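Local coordinates for protein aminoglycoside 3'-phosphotransferase AphA1-IAB (Acinetobacter baumannii, PDB 4FEW) that transfers phosphate from ATP to the 3'-hydroxyl of kanamycin and related aminoglycosides, giving the bacterium resistance to these drugs, at residues P51-K56 with W96-A101. Sequence-based numbering, arbitrary orientation.
Sequences PELFLK and WLLTTA. With PP2 (1-tert-butyl-3-(4-chloro-phenyl)-1H-pyrazolo[3,4-D]pyrimidin-4-ylamine), chain H.
Phe-54 and Thr-99 face each other as a hydrogen-bonded pair of antiparallel strands, joined by two backbone bonds: Phe-54 N to Thr-99 O and Thr-99 N to Phe-54 O, both 2.8 Å. Lys-56 and Leu-97 repeat the pattern. A fifth bond, Ala-101 N to Glu-52 O at 3.0 Å, extends the pairing just past the strands. Strands 53-59 and 94-100 are neighbours in the five-stranded antiparallel sheet of the kinase-like N-terminal lobe.

Apolar contacts fill the face bearing Leu-55 and Leu-98. Leu-53 CD1 meets Leu-98 CD1 at 3.8 Å, and Leu-55 places CD1 on Leu-98 CB while its other branch, CD2, approaches Trp-96 CE3 obliquely. Because Leu-98 has CG anti to its backbone N (chi1 -178°), its branches lean back over the neighbouring strand. Branched aliphatic chains suit the buried positions here, and Leu-24 packs on Leu-98.

On the other face the inhibitor PP2 lies over the Phe-54 ring, with CE2 3.4 Å from C6 of its fused heterocycle. At the edge of that ring sits Ala-101 CB, 3.6 Å from CE2. Ala-101 CB turns toward Glu-52, and Ala-101 CA lies 3.4 Å from PP2 N4. Ile-102 N hydrogen-bonds the inhibitor; Ala-101 and Ile-102 probably correspond to the kinase hinge.

Charged groups flank this pocket. Glu-52 runs extended past Ala-101 CB to a salt bridge with Arg-43, whereas the long chain of Lys-56 leads away from Leu-97 to salt bridges of NZ with Glu-69 and Asp-217. The Lys-56–Glu-69 pair, from strand to helix 61-76, is consistent with the Lys-Glu pair of protein kinases.

Two strands bonded edge to edge thus carry leucines on one side and, on the other, Phe-54 against a flat heterocycle with Ala-101 beside it, consistent with a kinase-like nucleotide pocket occupied here by an inhibitor.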
ATOM      1  N   PRO A  51     -14.372  17.526   5.875  1.00 50.22           N
ATOM      2  CA  PRO A  51     -14.071  16.089   5.916  1.00 39.60           C
ATOM      3  C   PRO A  51     -12.871  15.785   6.800  1.00 49.67           C
ATOM      4  O   PRO A  51     -12.026  16.652   7.015  1.00 37.72           O
ATOM      5  CB  PRO A  51     -13.731  15.760   4.458  1.00 36.40           C
ATOM      6  CG  PRO A  51     -13.224  17.056   3.892  1.00 35.25           C
ATOM      7  CD  PRO A  51     -14.037  18.130   4.571  1.00 37.00           C
ATOM      8  N   GLU A  52     -12.814  14.566   7.317  1.00 35.47           N
ATOM      9  CA  GLU A  52     -11.627  14.089   8.002  1.00 51.20           C
ATOM     10  C   GLU A  52     -10.472  14.096   7.006  1.00 36.92           C
ATOM     11  O   GLU A  52     -10.657  13.718   5.847  1.00 31.49           O
ATOM     12  CB  GLU A  52     -11.866  12.670   8.514  1.00 38.66           C
ATOM     13  CG  GLU A  52     -10.692  12.053   9.245  1.00 50.04           C
ATOM     14  CD  GLU A  52     -11.033  10.704   9.855  1.00 64.56           C
ATOM     15  OE1 GLU A  52     -11.214   9.729   9.094  1.00 56.08           O
ATOM     16  OE2 GLU A  52     -11.128  10.620  11.098  1.00 52.44           O
ATOM     17  N   LEU A  53      -9.295  14.536   7.449  1.00 36.52           N
ATOM     18  CA  LEU A  53      -8.091  14.480   6.607  1.00 37.56           C
ATOM     19  C   LEU A  53      -7.002  13.620   7.234  1.00 42.86           C
ATOM     20  O   LEU A  53      -7.020  13.353   8.439  1.00 35.99           O
ATOM     21  CB  LEU A  53      -7.517  15.882   6.378  1.00 34.81           C
ATOM     22  CG  LEU A  53      -8.452  16.954   5.833  1.00 35.86           C
ATOM     23  CD1 LEU A  53      -7.725  18.277   5.690  1.00 33.87           C
ATOM     24  CD2 LEU A  53      -9.016  16.500   4.500  1.00 31.97           C
ATOM     25  N   PHE A  54      -6.046  13.201   6.410  1.00 29.97           N
ATOM     26  CA  PHE A  54      -4.809  12.628   6.926  1.00 38.53           C
ATOM     27  C   PHE A  54      -3.616  13.436   6.444  1.00 28.44           C
ATOM     28  O   PHE A  54      -3.583  13.875   5.298  1.00 29.17           O
ATOM     29  CB  PHE A  54      -4.667  11.156   6.536  1.00 30.75           C
ATOM     30  CG  PHE A  54      -5.445  10.221   7.427  1.00 33.17           C
ATOM     31  CD1 PHE A  54      -4.895   9.752   8.609  1.00 33.98           C
ATOM     32  CD2 PHE A  54      -6.733   9.828   7.092  1.00 28.18           C
ATOM     33  CE1 PHE A  54      -5.616   8.906   9.444  1.00 47.72           C
ATOM     34  CE2 PHE A  54      -7.452   8.977   7.910  1.00 29.50           C
ATOM     35  CZ  PHE A  54      -6.897   8.519   9.094  1.00 31.95           C
ATOM     36  N   LEU A  55      -2.653  13.651   7.334  1.00 29.42           N
ATOM     37  CA  LEU A  55      -1.393  14.288   6.966  1.00 29.21           C
ATOM     38  C   LEU A  55      -0.232  13.340   7.244  1.00 28.63           C
ATOM     39  O   LEU A  55      -0.074  12.853   8.357  1.00 32.71           O
ATOM     40  CB  LEU A  55      -1.204  15.598   7.731  1.00 31.62           C
ATOM     41  CG  LEU A  55       0.082  16.387   7.465  1.00 31.55           C
ATOM     42  CD1 LEU A  55       0.171  16.821   6.009  1.00 33.51           C
ATOM     43  CD2 LEU A  55       0.153  17.597   8.383  1.00 33.99           C
ATOM     44  N   LYS A  56       0.560  13.068   6.217  1.00 27.10           N
ATOM     45  CA  LYS A  56       1.751  12.248   6.346  1.00 31.16           C
ATOM     46  C   LYS A  56       2.969  13.146   6.264  1.00 44.26           C
ATOM     47  O   LYS A  56       3.043  13.995   5.384  1.00 28.85           O
ATOM     48  CB  LYS A  56       1.837  11.247   5.199  1.00 24.65           C
ATOM     49  CG  LYS A  56       1.246   9.884   5.466  1.00 33.82           C
ATOM     50  CD  LYS A  56       1.748   8.885   4.435  1.00 35.69           C
ATOM     51  CE  LYS A  56       1.041   7.550   4.553  1.00 22.61           C
ATOM     52  NZ  LYS A  56       1.773   6.517   3.762  1.00 34.74           N
ATOM     53  N   TRP A  96       5.463  16.506   2.914  1.00 26.92           N
ATOM     54  CA  TRP A  96       4.184  16.524   3.600  1.00 27.40           C
ATOM     55  C   TRP A  96       3.099  16.157   2.589  1.00 32.75           C
ATOM     56  O   TRP A  96       3.036  16.734   1.508  1.00 27.39           O
ATOM     57  CB  TRP A  96       3.908  17.906   4.193  1.00 29.44           C
ATOM     58  CG  TRP A  96       5.005  18.416   5.084  1.00 35.25           C
ATOM     59  CD1 TRP A  96       6.170  19.017   4.697  1.00 31.65           C
ATOM     60  CD2 TRP A  96       5.030  18.372   6.510  1.00 32.72           C
ATOM     61  NE1 TRP A  96       6.913  19.362   5.800  1.00 34.23           N
ATOM     62  CE2 TRP A  96       6.240  18.967   6.926  1.00 35.07           C
ATOM     63  CE3 TRP A  96       4.147  17.889   7.478  1.00 41.77           C
ATOM     64  CZ2 TRP A  96       6.588  19.089   8.266  1.00 46.97           C
ATOM     65  CZ3 TRP A  96       4.498  18.010   8.816  1.00 47.23           C
ATOM     66  CH2 TRP A  96       5.704  18.606   9.195  1.00 44.18           C
ATOM     67  N   LEU A  97       2.260  15.188   2.939  1.00 25.47           N
ATOM     68  CA  LEU A  97       1.170  14.760   2.070  1.00 27.98           C
ATOM     69  C   LEU A  97      -0.160  14.831   2.818  1.00 31.73           C
ATOM     70  O   LEU A  97      -0.373  14.101   3.777  1.00 26.50           O
ATOM     71  CB  LEU A  97       1.422  13.340   1.574  1.00 22.64           C
ATOM     72  CG  LEU A  97       0.309  12.699   0.745  1.00 21.61           C
ATOM     73  CD1 LEU A  97      -0.095  13.613  -0.431  1.00 21.55           C
ATOM     74  CD2 LEU A  97       0.774  11.340   0.252  1.00 20.29           C
ATOM     75  N   LEU A  98      -1.047  15.718   2.374  1.00 27.82           N
ATOM     76  CA  LEU A  98      -2.364  15.884   2.996  1.00 29.13           C
ATOM     77  C   LEU A  98      -3.436  15.289   2.097  1.00 36.13           C
ATOM     78  O   LEU A  98      -3.607  15.725   0.957  1.00 25.21           O
ATOM     79  CB  LEU A  98      -2.659  17.371   3.228  1.00 28.42           C
ATOM     80  CG  LEU A  98      -3.972  17.771   3.915  1.00 29.89           C
ATOM     81  CD1 LEU A  98      -4.010  17.329   5.375  1.00 35.47           C
ATOM     82  CD2 LEU A  98      -4.205  19.275   3.810  1.00 33.92           C
ATOM     83  N   THR A  99      -4.159  14.298   2.602  1.00 25.40           N
ATOM     84  CA  THR A  99      -5.191  13.643   1.806  1.00 24.60           C
ATOM     85  C   THR A  99      -6.530  13.634   2.530  1.00 36.14           C
ATOM     86  O   THR A  99      -6.572  13.754   3.747  1.00 26.99           O
ATOM     87  CB  THR A  99      -4.803  12.198   1.461  1.00 23.12           C
ATOM     88  OG1 THR A  99      -4.634  11.442   2.670  1.00 24.60           O
ATOM     89  CG2 THR A  99      -3.501  12.184   0.676  1.00 22.06           C
ATOM     90  N   THR A 100      -7.622  13.503   1.775  1.00 29.71           N
ATOM     91  CA  THR A 100      -8.940  13.296   2.379  1.00 32.27           C
ATOM     92  C   THR A 100      -9.083  11.841   2.794  1.00 30.50           C
ATOM     93  O   THR A 100      -8.664  10.940   2.070  1.00 43.44           O
ATOM     94  CB  THR A 100     -10.109  13.642   1.426  1.00 36.99           C
ATOM     95  OG1 THR A 100     -10.147  12.699   0.345  1.00 37.37           O
ATOM     96  CG2 THR A 100      -9.982  15.071   0.889  1.00 27.74           C
ATOM     97  N   ALA A 101      -9.668  11.618   3.964  1.00 28.17           N
ATOM     98  CA  ALA A 101      -9.845  10.264   4.465  1.00 32.02           C
ATOM     99  C   ALA A 101     -10.943   9.566   3.684  1.00 45.76           C
ATOM    100  O   ALA A 101     -11.886  10.196   3.214  1.00 35.89           O
ATOM    101  CB  ALA A 101     -10.172  10.275   5.972  1.00 31.78           C
TER
HETATM  102  C1  PP2 H 302      -5.747   6.749   5.407  0.87 22.70           C
HETATM  103  N2  PP2 H 302      -5.897   7.486   4.295  0.87 23.25           N
HETATM  104  C3  PP2 H 302      -7.099   7.735   3.827  0.87 26.29           C
HETATM  105  N4  PP2 H 302      -8.178   7.264   4.425  0.87 16.99           N
HETATM  106  C5  PP2 H 302      -8.108   6.514   5.528  0.87 30.05           C
HETATM  107  C6  PP2 H 302      -6.852   6.226   6.067  0.87 15.80           C
HETATM  108  C8  PP2 H 302      -6.295   5.532   7.154  0.87 31.23           C
HETATM  109  N9  PP2 H 302      -4.972   5.668   7.074  0.87 23.30           N
HETATM  110  N10 PP2 H 302      -4.670   6.354   6.093  0.87 30.69           N
HETATM  111  C11 PP2 H 302      -6.932   4.817   8.167  0.87 31.48           C
HETATM  112  C12 PP2 H 302      -8.309   4.678   8.255  0.87 81.80           C
HETATM  113  C13 PP2 H 302      -8.900   3.967   9.285  0.87 85.15           C
HETATM  114  C14 PP2 H 302      -8.101   3.385  10.255  0.87 46.58           C
HETATM  115  C15 PP2 H 302      -6.718   3.518  10.190  0.87115.25           C
HETATM  116  C16 PP2 H 302      -6.138   4.236   9.150  0.87 73.45           C
HETATM  117  C22 PP2 H 302      -3.262   6.667   5.728  0.87 22.82           C
HETATM  118  C23 PP2 H 302      -3.037   8.170   5.837  0.87 16.04           C
HETATM  119  C24 PP2 H 302      -2.367   5.902   6.698  0.87 32.07           C
HETATM  120  C25 PP2 H 302      -2.988   6.183   4.295  0.87 31.35           C
HETATM  121  N25 PP2 H 302      -9.257   6.098   6.044  0.87 26.51           N
HETATM  122 CL   PP2 H 302      -8.837   2.494  11.538  0.87 70.80          CL
HETATM  123  O   HOH W   1     -13.098  12.207   4.087  0.55 28.91           O